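Local coordinates for protein chymotrypsin (PDB 2EA3) that probably cleaves peptide bonds inside protein chains as a secreted bacterial serine endopeptidase of the chymotrypsin family, made as a longer precursor of which this is the protease domain, at residues G26-G31 and Q167-I172; G45-S50 and D56-R61; A88-A93 and T109-S114; S113-P118 and R123-T128. One frame throughout, in Å; residues are numbered along the deposited sequence.

Contact 1 (G26-G31 and Q167-I172)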
loop_
_atom_site.group_PDB
_atom_site.type_symbol
_atom_site.label_atom_id
_atom_site.label_comp_id
_atom_site.label_asym_id
_atom_site.label_seq_id
_atom_site.Cartn_x
_atom_site.Cartn_y
_atom_site.Cartn_z
ATOM N N GLY A 26 -12.705 5.641 2.069
ATOM C CA GLY A 26 -11.979 5.240 0.879
ATOM C C GLY A 26 -10.836 4.309 1.188
ATOM O O GLY A 26 -10.989 3.384 1.960
ATOM N N PHE A 27 -9.698 4.539 0.552
ATOM C CA PHE A 27 -8.537 3.658 0.732
ATOM C C PHE A 27 -7.241 4.446 0.711
ATOM O O PHE A 27 -7.172 5.572 0.201
ATOM C CB PHE A 27 -8.526 2.483 -0.276
ATOM C CG PHE A 27 -8.220 2.884 -1.702
ATOM C CD1 PHE A 27 -9.264 3.169 -2.589
ATOM C CD2 PHE A 27 -6.900 2.974 -2.170
ATOM C CE1 PHE A 27 -9.004 3.538 -3.913
ATOM C CE2 PHE A 27 -6.634 3.342 -3.486
ATOM C CZ PHE A 27 -7.704 3.622 -4.363
ATOM N N ILE A 28 -6.214 3.867 1.315
ATOM C CA ILE A 28 -4.908 4.476 1.318
ATOM C C ILE A 28 -3.979 3.700 0.395
ATOM O O ILE A 28 -4.184 2.497 0.145
ATOM C CB ILE A 28 -4.332 4.599 2.753
ATOM C CG1 ILE A 28 -4.283 3.233 3.449
ATOM C CG2 ILE A 28 -5.137 5.635 3.557
ATOM C CD1 ILE A 28 -3.524 3.290 4.790
ATOM N N THR A 29 -2.970 4.395 -0.124
ATOM C CA THR A 29 -2.124 3.869 -1.202
ATOM C C THR A 29 -0.853 4.724 -1.167
ATOM O O THR A 29 -0.702 5.509 -0.219
ATOM C CB THR A 29 -2.882 3.883 -2.576
ATOM O OG1 THR A 29 -2.115 3.206 -3.599
ATOM C CG2 THR A 29 -3.223 5.344 -3.031
ATOM N N ALA A 30 0.030 4.600 -2.168
ATOM C CA ALA A 30 1.300 5.336 -2.156
ATOM C C ALA A 30 1.085 6.716 -2.774
ATOM O O ALA A 30 0.340 6.852 -3.739
ATOM C CB ALA A 30 2.400 4.578 -2.938
ATOM N N GLY A 31 1.730 7.731 -2.213
ATOM C CA GLY A 31 1.653 9.110 -2.750
ATOM C C GLY A 31 2.188 9.281 -4.153
ATOM O O GLY A 31 1.727 10.145 -4.898
ATOM N N GLN A 167 5.967 2.590 3.068
ATOM C CA GLN A 167 5.515 3.703 3.877
ATOM C C GLN A 167 4.646 3.131 5.014
ATOM O O GLN A 167 3.637 2.509 4.762
ATOM C CB GLN A 167 4.672 4.644 3.000
ATOM C CG GLN A 167 3.794 5.645 3.770
ATOM C CD GLN A 167 4.597 6.692 4.501
ATOM O OE1 GLN A 167 5.350 7.446 3.895
ATOM N NE2 GLN A 167 4.433 6.754 5.820
ATOM N N PRO A 168 5.051 3.340 6.268
ATOM C CA PRO A 168 4.252 2.810 7.408
ATOM C C PRO A 168 2.839 3.363 7.412
ATOM O O PRO A 168 2.644 4.510 7.020
ATOM C CB PRO A 168 4.981 3.344 8.654
ATOM C CG PRO A 168 6.283 3.828 8.207
ATOM C CD PRO A 168 6.284 4.013 6.688
ATOM N N VAL A 169 1.860 2.577 7.860
ATOM C CA VAL A 169 0.455 3.063 7.833
ATOM C C VAL A 169 0.112 4.081 8.921
ATOM O O VAL A 169 -0.722 4.937 8.713
ATOM C CB VAL A 169 -0.617 1.927 7.901
ATOM C CG1 VAL A 169 -0.717 1.136 6.556
ATOM C CG2 VAL A 169 -0.365 1.023 9.090
ATOM N N ASN A 170 0.721 3.972 10.098
ATOM C CA ASN A 170 0.310 4.841 11.196
ATOM C C ASN A 170 0.400 6.343 10.916
ATOM O O ASN A 170 -0.550 7.060 11.221
ATOM C CB ASN A 170 0.975 4.440 12.534
ATOM C CG ASN A 170 0.404 3.143 13.085
ATOM O OD1 ASN A 170 -0.667 2.701 12.666
ATOM N ND2 ASN A 170 1.113 2.529 14.039
ATOM N N PRO A 171 1.518 6.821 10.318
ATOM C CA PRO A 171 1.567 8.230 9.928
ATOM C C PRO A 171 0.498 8.646 8.916
ATOM O O PRO A 171 0.090 9.809 8.915
ATOM C CB PRO A 171 2.968 8.384 9.314
ATOM C CG PRO A 171 3.776 7.294 9.971
ATOM C CD PRO A 171 2.808 6.150 10.058
ATOM N N ILE A 172 0.031 7.717 8.081
ATOM C CA ILE A 172 -1.024 8.046 7.106
ATOM C C ILE A 172 -2.362 8.240 7.822
ATOM O O ILE A 172 -3.083 9.198 7.562
ATOM C CB ILE A 172 -1.204 6.946 6.031
ATOM C CG1 ILE A 172 0.160 6.491 5.478
ATOM C CG2 ILE A 172 -2.137 7.457 4.896
ATOM C CD1 ILE A 172 0.095 5.261 4.537
#
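Ile28, on strand 26-29, meets Val169 and Ile172 of the short helix 169-176 in a small, buried and wholly apolar contact. The Ile28 side chain can be followed outward from its CB, which lies 4.2 Å from Ile172 CG2. Its CG2 branch comes nearer, with Ile28 CG2 standing 3.8 Å from Ile172 CG2, methyl against methyl. The longer branch leaves through CG1, which sits between the backbone N and the carbonyl carbon (chi1 56°), and then runs out fully extended. At this torsion CG2 is turned to Ile172, while the CG1 arm carries Ile28 CD1 to 4.0 Å from Val169 CG1 and 4.1 Å from Ile172 CD1. Ile28 and Val169 cross at about a right angle, whereas Ile28 and Ile172 meet at a slant, each touching the other with two methyl groups. The helix follows strand 161-168 in the chain, and within the junction Gln167 NE2 donates to Pro168 O at 3.1 Å, almost straight and on a lone pair of the carbonyl. Gln167 OE1 in turn accepts from the backbone N of Asp56. Phe21 and Leu178 also pack on Ile28, and Tyr57 on Ile172. Strand 26-29 belongs to the first barrel and strand 161-168 to the second, an arrangement typical of the double beta-barrel chymotrypsin fold, here with its C-terminal helix 169-176 laid against the first barrel.

Contact 2 (G45-S50 and D56-R61); sequences GTFAGS and DYAFVR
Strands 45-50 and 57-61 run antiparallel as the two arms of a hairpin, their axes 143° apart, and a beta bulge between Phe47 and Ser50 shifts the register by one residue. Thr46 and Arg61 form a hydrogen-bonded pair, with Thr46 N to Arg61 O at 3.0 Å and Arg61 N to Thr46 O at 2.9 Å. At the bulge the bonds divide: Ala48 N gives a nearly straight one of 2.8 Å to Phe59 O, while Phe59 N turns to Gly49 O at 2.9 Å. Phe47 and Val60 carry the side-chain packing. Val60 CG2 stands over the centre of the Phe47 ring, 3.6 Å from the centroid and 3° off the normal, a CH-pi contact. With CG1 anti to the backbone N (chi1 175°), CG2 is the branch that faces the ring, while CG1 lies by the Thr46 backbone. At the edge of the same ring, Ala58 CB lies 3.6 Å from Phe47 CE2. Ala48 CB lies 3.9 Å from Phe59 CD2. Asp56, whose placement with His32 and Ser137 is consistent with the family's Ser-His-Asp triad, leads into strand 57-61. Across the hairpin backbone groups thus supply the hydrogen bonds and side chains the apolar packing; Ser50 OG bonds instead to Gly34 O.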
loop_
_atom_site.group_PDB
_atom_site.type_symbol
_atom_site.label_atom_id
_atom_site.label_comp_id
_atom_site.label_asym_id
_atom_site.label_seq_id
_atom_site.Cartn_x
_atom_site.Cartn_y
_atom_site.Cartn_z
ATOM N N GLY A 45 -13.029 6.957 -7.680
ATOM C CA GLY A 45 -12.592 7.712 -6.517
ATOM C C GLY A 45 -11.779 8.914 -6.947
ATOM O O GLY A 45 -11.559 9.129 -8.150
ATOM N N THR A 46 -11.356 9.701 -5.956
ATOM C CA THR A 46 -10.536 10.883 -6.180
ATOM C C THR A 46 -9.463 10.964 -5.110
ATOM O O THR A 46 -9.779 10.861 -3.926
ATOM C CB THR A 46 -11.426 12.134 -6.052
ATOM O OG1 THR A 46 -12.558 11.985 -6.923
ATOM C CG2 THR A 46 -10.672 13.395 -6.389
ATOM N N PHE A 47 -8.215 11.186 -5.515
ATOM C CA PHE A 47 -7.135 11.466 -4.539
ATOM C C PHE A 47 -7.496 12.697 -3.712
ATOM O O PHE A 47 -7.800 13.758 -4.280
ATOM C CB PHE A 47 -5.788 11.673 -5.228
ATOM C CG PHE A 47 -5.106 10.395 -5.593
ATOM C CD1 PHE A 47 -5.538 9.657 -6.691
ATOM C CD2 PHE A 47 -4.033 9.924 -4.846
ATOM C CE1 PHE A 47 -4.927 8.449 -7.033
ATOM C CE2 PHE A 47 -3.395 8.728 -5.194
ATOM C CZ PHE A 47 -3.853 7.988 -6.294
ATOM N N ALA A 48 -7.505 12.535 -2.394
ATOM C CA ALA A 48 -7.884 13.614 -1.468
ATOM C C ALA A 48 -6.768 13.918 -0.466
ATOM O O ALA A 48 -7.015 14.378 0.643
ATOM C CB ALA A 48 -9.165 13.269 -0.751
ATOM N N GLY A 49 -5.539 13.734 -0.897
ATOM C CA GLY A 49 -4.383 14.021 -0.064
ATOM C C GLY A 49 -3.289 13.109 -0.563
ATOM O O GLY A 49 -3.521 11.890 -0.761
ATOM N N SER A 50 -2.122 13.694 -0.824
ATOM C CA SER A 50 -0.978 12.937 -1.346
ATOM C C SER A 50 0.301 13.614 -0.911
ATOM O O SER A 50 0.450 14.840 -1.072
ATOM C CB SER A 50 -1.012 12.850 -2.878
ATOM O OG SER A 50 0.060 12.057 -3.372
ATOM N N ASP A 56 5.589 8.868 1.354
ATOM C CA ASP A 56 5.008 8.277 0.146
ATOM C C ASP A 56 3.624 7.712 0.479
ATOM O O ASP A 56 3.425 6.504 0.579
ATOM C CB ASP A 56 5.947 7.243 -0.502
ATOM C CG ASP A 56 5.502 6.849 -1.925
ATOM O OD1 ASP A 56 6.161 5.965 -2.530
ATOM O OD2 ASP A 56 4.487 7.414 -2.415
ATOM N N TYR A 57 2.670 8.612 0.666
ATOM C CA TYR A 57 1.317 8.191 1.010
ATOM C C TYR A 57 0.254 9.031 0.358
ATOM O O TYR A 57 0.493 10.183 0.010
ATOM C CB TYR A 57 1.067 8.117 2.527
ATOM C CG TYR A 57 1.224 9.399 3.334
ATOM C CD1 TYR A 57 2.299 9.566 4.203
ATOM C CD2 TYR A 57 0.292 10.446 3.228
ATOM C CE1 TYR A 57 2.450 10.766 4.963
ATOM C CE2 TYR A 57 0.425 11.628 3.997
ATOM C CZ TYR A 57 1.490 11.775 4.856
ATOM O OH TYR A 57 1.608 12.949 5.594
ATOM N N ALA A 58 -0.928 8.436 0.245
ATOM C CA ALA A 58 -2.086 9.119 -0.312
ATOM C C ALA A 58 -3.352 8.483 0.190
ATOM O O ALA A 58 -3.359 7.328 0.603
ATOM C CB ALA A 58 -2.040 9.115 -1.839
ATOM N N PHE A 59 -4.428 9.253 0.137
ATOM C CA PHE A 59 -5.745 8.783 0.504
ATOM C C PHE A 59 -6.628 9.028 -0.702
ATOM O O PHE A 59 -6.629 10.137 -1.256
ATOM C CB PHE A 59 -6.263 9.591 1.709
ATOM C CG PHE A 59 -7.744 9.448 1.956
ATOM C CD1 PHE A 59 -8.325 8.199 2.170
ATOM C CD2 PHE A 59 -8.555 10.584 1.991
ATOM C CE1 PHE A 59 -9.697 8.078 2.402
ATOM C CE2 PHE A 59 -9.945 10.451 2.212
ATOM C CZ PHE A 59 -10.496 9.204 2.431
ATOM N N VAL A 60 -7.388 8.006 -1.094
ATOM C CA VAL A 60 -8.323 8.131 -2.214
ATOM C C VAL A 60 -9.733 8.010 -1.647
ATOM O O VAL A 60 -10.075 7.000 -1.033
ATOM C CB VAL A 60 -8.040 7.059 -3.317
ATOM C CG1 VAL A 60 -9.114 7.111 -4.456
ATOM C CG2 VAL A 60 -6.632 7.219 -3.880
ATOM N N ARG A 61 -10.532 9.066 -1.804
ATOM C CA ARG A 61 -11.913 9.050 -1.326
ATOM C C ARG A 61 -12.779 8.341 -2.347
ATOM O O ARG A 61 -12.718 8.652 -3.533
ATOM C CB ARG A 61 -12.460 10.472 -1.104
ATOM C CG ARG A 61 -13.869 10.484 -0.475
ATOM C CD ARG A 61 -14.665 11.720 -0.877
ATOM N NE ARG A 61 -16.059 11.680 -0.396
ATOM C CZ ARG A 61 -17.120 11.268 -1.108
ATOM N NH1 ARG A 61 -16.998 10.855 -2.373
ATOM N NH2 ARG A 61 -18.324 11.286 -0.546
#

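Contact 3 (A88-A93 and T109-S114). With SO4 (sulfate ion), chain B.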
loop_
_atom_site.group_PDB
_atom_site.type_symbol
_atom_site.label_atom_id
_atom_site.label_comp_id
_atom_site.label_asym_id
_atom_site.label_seq_id
_atom_site.Cartn_x
_atom_site.Cartn_y
_atom_site.Cartn_z
ATOM N N ALA A 88 4.876 -4.034 13.563
ATOM C CA ALA A 88 5.683 -5.202 13.845
ATOM C C ALA A 88 7.129 -4.761 13.938
ATOM O O ALA A 88 7.538 -3.795 13.259
ATOM C CB ALA A 88 5.501 -6.257 12.760
ATOM N N PRO A 89 7.915 -5.438 14.792
ATOM C CA PRO A 89 9.317 -5.071 14.927
ATOM C C PRO A 89 10.211 -5.590 13.804
ATOM O O PRO A 89 9.828 -6.481 13.048
ATOM C CB PRO A 89 9.712 -5.710 16.271
ATOM C CG PRO A 89 8.838 -6.864 16.409
ATOM C CD PRO A 89 7.529 -6.510 15.724
ATOM N N VAL A 90 11.419 -5.040 13.718
ATOM C CA VAL A 90 12.442 -5.558 12.810
ATOM C C VAL A 90 12.582 -7.077 13.007
ATOM O O VAL A 90 12.492 -7.563 14.153
ATOM C CB VAL A 90 13.784 -4.804 13.043
ATOM C CG1 VAL A 90 14.940 -5.455 12.298
ATOM C CG2 VAL A 90 13.635 -3.319 12.645
ATOM N N GLY A 91 12.779 -7.811 11.912
ATOM C CA GLY A 91 12.850 -9.281 11.912
ATOM C C GLY A 91 11.536 -9.995 11.636
ATOM O O GLY A 91 11.526 -11.199 11.356
ATOM N N SER A 92 10.426 -9.265 11.696
ATOM C CA SER A 92 9.107 -9.869 11.499
ATOM C C SER A 92 8.887 -10.370 10.081
ATOM O O SER A 92 9.318 -9.714 9.129
ATOM C CB SER A 92 8.001 -8.871 11.809
ATOM O OG SER A 92 8.013 -8.590 13.198
ATOM N N ALA A 93 8.185 -11.501 9.951
ATOM C CA ALA A 93 7.791 -12.001 8.642
ATOM C C ALA A 93 6.630 -11.137 8.163
ATOM O O ALA A 93 5.638 -10.933 8.879
ATOM C CB ALA A 93 7.370 -13.473 8.719
ATOM N N THR A 109 13.771 -5.601 7.663
ATOM C CA THR A 109 15.195 -5.533 8.027
ATOM C C THR A 109 15.644 -4.219 8.630
ATOM O O THR A 109 16.715 -4.149 9.217
ATOM C CB THR A 109 16.123 -5.879 6.844
ATOM O OG1 THR A 109 15.927 -4.941 5.790
ATOM C CG2 THR A 109 15.875 -7.293 6.354
ATOM N N ALA A 110 14.842 -3.176 8.465
ATOM C CA ALA A 110 15.108 -1.871 9.067
ATOM C C ALA A 110 13.846 -1.050 9.108
ATOM O O ALA A 110 12.924 -1.270 8.321
ATOM C CB ALA A 110 16.191 -1.103 8.291
ATOM N N LEU A 111 13.813 -0.109 10.048
ATOM C CA LEU A 111 12.782 0.912 10.109
ATOM C C LEU A 111 13.433 2.279 9.909
ATOM O O LEU A 111 14.659 2.428 10.047
ATOM C CB LEU A 111 12.038 0.845 11.449
ATOM C CG LEU A 111 11.438 -0.505 11.860
ATOM C CD1 LEU A 111 10.972 -0.421 13.328
ATOM C CD2 LEU A 111 10.310 -0.959 10.932
ATOM N N ASN A 112 12.618 3.268 9.566
ATOM C CA ASN A 112 13.103 4.635 9.302
ATOM C C ASN A 112 14.283 4.698 8.317
ATOM O O ASN A 112 15.262 5.410 8.557
ATOM C CB ASN A 112 13.444 5.356 10.617
ATOM C CG ASN A 112 13.228 6.873 10.534
ATOM O OD1 ASN A 112 12.488 7.369 9.687
ATOM N ND2 ASN A 112 13.877 7.613 11.429
ATOM N N SER A 113 14.186 3.944 7.220
ATOM C CA SER A 113 15.161 3.980 6.133
ATOM C C SER A 113 14.839 5.124 5.182
ATOM O O SER A 113 13.691 5.554 5.081
ATOM C CB SER A 113 15.105 2.681 5.325
ATOM O OG SER A 113 15.712 1.632 6.030
ATOM N N SER A 114 15.856 5.583 4.466
ATOM C CA SER A 114 15.688 6.595 3.425
ATOM C C SER A 114 16.056 5.984 2.080
ATOM O O SER A 114 16.933 5.102 1.992
ATOM C CB SER A 114 16.578 7.811 3.705
ATOM O OG SER A 114 16.080 8.578 4.793
HETATM S S SO4 B . 7.378 -13.422 13.315
HETATM O O1 SO4 B . 6.434 -14.475 13.663
HETATM O O2 SO4 B . 8.695 -13.999 13.070
HETATM O O3 SO4 B . 6.928 -12.724 12.117
HETATM O O4 SO4 B . 7.472 -12.472 14.420
#
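A type II beta turn, Pro89 to Ser92, at the entrance to strand 93-98 of the second barrel sets Val90 against Thr109, Ala110 and Leu111. Val90 occupies the second position of the turn, and its two methyls have different partners. Val90 CG2 reaches Leu111, lying 3.7 Å from Leu111 CG and 4.0 Å from Leu111 CD1, and the two side chains lie alongside, pointing opposite ways. Val90 CG1, anti to its own backbone N (chi1 170°), is directed instead to the backbone, 3.8 Å from Thr109 O. Leu111 brings its branch point to the valine because CG stands beside the backbone N (chi1 -54°). No hydrogen bond joins the two segments directly, although Gly91 and Ser92 are bonded through their backbones to Ile108, just before Thr109. The turn is closed internally by a double grip on one carbonyl: Pro89 O accepts from Ser92 N at 3.2 Å and from Ser92 OG at 2.8 Å, the hydroxyl coming in tilted 18° from the carbonyl plane. Gly91, at the third position, has the positive phi that a type II turn calls for there. On the other segment the chain rounds a corner at Leu111 and Asn112, leaving the barrel strand 102-110 for strand 113-117. A classic beta bulge, in which Thr109 and Ala110 both face Arg127, precedes that corner. Past the turn, Ala93 N donates to O3 of a sulfate ion at 2.8 Å, probably an ion carried over from the crystallisation liquor.

Contact 4 (S113-P118 and R123-T128); sequences SSVTYP and RGLIRT. With SO4 (sulfate ion), chain D.
Ser113 and Leu125 hold the firm part of this contact through a pair of backbone hydrogen bonds. Ser113 N donates to Leu125 O at 2.8 Å, and Leu125 N to Ser113 O at 3.0 Å, each donor arriving in the carbonyl plane on a lone pair. Close to this pair Ser113 OG lies 3.5 Å from Arg127 CB, and Val115 CG2 meets Leu125 CD1 at 3.7 Å, the two side chains crossing at about a right angle. The valine methyl stands between the backbone N and the carbonyl carbon and also lies over one face of the Tyr117 ring, offset toward its rim; Tyr117 OH bonds to Ser152 OG. Leu125 is buried here.

The other side, around Ser114 and Arg123, is exposed to solvent and bridged by water, although Ser114 OG comes within 3.2 Å of Arg123 CG, over the aliphatic start of the arginine. One water links Ser114 OG with Gly124 N; a second lies 3.0 Å from Ser114 OG and accepts from Arg123 NE. The arginine runs extended from CG to NE, carrying its guanidinium outward to a sulfate ion, probably from the crystallisation liquor; Arg123 NH2 donates to its O2 at 3.0 Å, in the guanidinium plane at its edge. Segments 113-117 and 125-128 run 88° apart, so the pairing is confined to this corner. Gly124 and Leu125 both face Ser113, the signature of a G1 beta bulge, where the two-stranded ribbon 113-117/120-123 leaves the second barrel of the chymotrypsin fold.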
loop_
_atom_site.group_PDB
_atom_site.type_symbol
_atom_site.label_atom_id
_atom_site.label_comp_id
_atom_site.label_asym_id
_atom_site.label_seq_id
_atom_site.Cartn_x
_atom_site.Cartn_y
_atom_site.Cartn_z
ATOM N N SER A 113 14.186 3.944 7.220
ATOM C CA SER A 113 15.161 3.980 6.133
ATOM C C SER A 113 14.839 5.124 5.182
ATOM O O SER A 113 13.691 5.554 5.081
ATOM C CB SER A 113 15.105 2.681 5.325
ATOM O OG SER A 113 15.712 1.632 6.030
ATOM N N SER A 114 15.856 5.583 4.466
ATOM C CA SER A 114 15.688 6.595 3.425
ATOM C C SER A 114 16.056 5.984 2.080
ATOM O O SER A 114 16.933 5.102 1.992
ATOM C CB SER A 114 16.578 7.811 3.705
ATOM O OG SER A 114 16.080 8.578 4.793
ATOM N N VAL A 115 15.361 6.412 1.033
ATOM C CA VAL A 115 15.751 6.071 -0.324
ATOM C C VAL A 115 15.686 7.334 -1.160
ATOM O O VAL A 115 14.943 8.250 -0.831
ATOM C CB VAL A 115 14.841 4.988 -0.975
ATOM C CG1 VAL A 115 14.837 3.737 -0.156
ATOM C CG2 VAL A 115 13.426 5.474 -1.153
ATOM N N THR A 116 16.441 7.362 -2.254
ATOM C CA THR A 116 16.392 8.476 -3.166
ATOM C C THR A 116 15.883 7.974 -4.507
ATOM O O THR A 116 16.580 7.234 -5.203
ATOM C CB THR A 116 17.761 9.205 -3.303
ATOM O OG1 THR A 116 18.182 9.666 -2.009
ATOM C CG2 THR A 116 17.630 10.408 -4.266
ATOM N N TYR A 117 14.640 8.344 -4.816
ATOM C CA TYR A 117 14.003 8.085 -6.111
ATOM C C TYR A 117 14.415 9.196 -7.069
ATOM O O TYR A 117 14.941 10.215 -6.623
ATOM C CB TYR A 117 12.471 8.113 -5.974
ATOM C CG TYR A 117 11.885 7.009 -5.113
ATOM C CD1 TYR A 117 11.250 7.298 -3.899
ATOM C CD2 TYR A 117 11.940 5.681 -5.524
ATOM C CE1 TYR A 117 10.685 6.258 -3.103
ATOM C CE2 TYR A 117 11.392 4.651 -4.740
ATOM C CZ TYR A 117 10.777 4.945 -3.535
ATOM O OH TYR A 117 10.256 3.909 -2.777
ATOM N N PRO A 118 14.179 9.012 -8.386
ATOM C CA PRO A 118 14.363 10.119 -9.330
ATOM C C PRO A 118 13.732 11.429 -8.847
ATOM O O PRO A 118 14.326 12.495 -9.019
ATOM C CB PRO A 118 13.667 9.605 -10.596
ATOM C CG PRO A 118 13.904 8.110 -10.531
ATOM C CD PRO A 118 13.789 7.760 -9.075
ATOM N N ARG A 123 11.802 9.439 3.297
ATOM C CA ARG A 123 12.355 8.993 4.575
ATOM C C ARG A 123 11.296 8.251 5.375
ATOM O O ARG A 123 10.122 8.223 5.002
ATOM C CB ARG A 123 12.871 10.193 5.386
ATOM C CG ARG A 123 13.946 10.986 4.672
ATOM C CD ARG A 123 14.271 12.303 5.400
ATOM N NE ARG A 123 15.242 13.057 4.606
ATOM C CZ ARG A 123 14.912 13.984 3.706
ATOM N NH1 ARG A 123 13.633 14.302 3.502
ATOM N NH2 ARG A 123 15.865 14.606 3.018
ATOM N N GLY A 124 11.720 7.627 6.462
ATOM C CA GLY A 124 10.781 7.011 7.388
ATOM C C GLY A 124 10.223 5.684 6.935
ATOM O O GLY A 124 9.167 5.265 7.435
ATOM N N LEU A 125 10.934 5.020 6.016
ATOM C CA LEU A 125 10.429 3.808 5.355
ATOM C C LEU A 125 10.812 2.511 6.046
ATOM O O LEU A 125 11.881 2.408 6.669
ATOM C CB LEU A 125 10.935 3.751 3.911
ATOM C CG LEU A 125 10.460 4.907 3.021
ATOM C CD1 LEU A 125 11.069 4.785 1.651
ATOM C CD2 LEU A 125 8.928 4.925 2.932
ATOM N N ILE A 126 9.934 1.522 5.918
ATOM C CA ILE A 126 10.208 0.159 6.363
ATOM C C ILE A 126 11.004 -0.547 5.260
ATOM O O ILE A 126 10.541 -0.658 4.126
ATOM C CB ILE A 126 8.902 -0.635 6.604
ATOM C CG1 ILE A 126 8.031 0.062 7.653
ATOM C CG2 ILE A 126 9.226 -2.070 7.023
ATOM C CD1 ILE A 126 6.609 -0.451 7.688
ATOM N N ARG A 127 12.207 -1.006 5.581
ATOM C CA ARG A 127 13.014 -1.759 4.619
ATOM C C ARG A 127 12.741 -3.256 4.767
ATOM O O ARG A 127 12.701 -3.768 5.888
ATOM C CB ARG A 127 14.503 -1.465 4.839
ATOM C CG ARG A 127 15.403 -2.019 3.749
ATOM C CD ARG A 127 16.880 -1.738 4.035
ATOM N NE ARG A 127 17.687 -2.744 3.347
ATOM C CZ ARG A 127 18.492 -2.518 2.309
ATOM N NH1 ARG A 127 18.657 -1.291 1.824
ATOM N NH2 ARG A 127 19.157 -3.533 1.764
ATOM N N THR A 128 12.558 -3.951 3.643
ATOM C CA THR A 128 12.303 -5.411 3.673
ATOM C C THR A 128 13.030 -6.177 2.580
ATOM O O THR A 128 13.524 -5.580 1.623
ATOM C CB THR A 128 10.811 -5.755 3.476
ATOM O OG1 THR A 128 10.471 -5.634 2.078
ATOM C CG2 THR A 128 9.898 -4.843 4.352
HETATM S S SO4 D . 14.794 18.182 1.546
HETATM O O1 SO4 D . 13.784 17.697 2.484
HETATM O O2 SO4 D . 15.823 17.159 1.362
HETATM O O3 SO4 D . 14.170 18.473 0.254
HETATM O O4 SO4 D . 15.396 19.401 2.086
HETATM O O HOH W 1 14.650 8.151 7.255
HETATM O O HOH W 2 17.372 11.304 4.748
#

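How the contacts relate
Along the chain, contact 1 closes a long loop that holds the other three: contact 2 comes first, then contact 3, and contact 4 begins on Ser113 and Ser114, where contact 3 ends. Contacts 1 and 2 meet in the first barrel, with centres 9 Å apart, through the neighbouring strands 26-29 and 57-62. Contacts 3 and 4 have centres 11 Å apart on the second barrel, joined by the pairing of strands 102-110 and 125-128. Contact 1 also touches contact 4, since strands 161-168 and 125-128 are neighbours. Contacts 2 and 3, with centres 25 Å apart, lie on opposite sides of the chain's centre. Contact 1 therefore ties together the two barrels, between which chymotrypsin-like proteases form their active site.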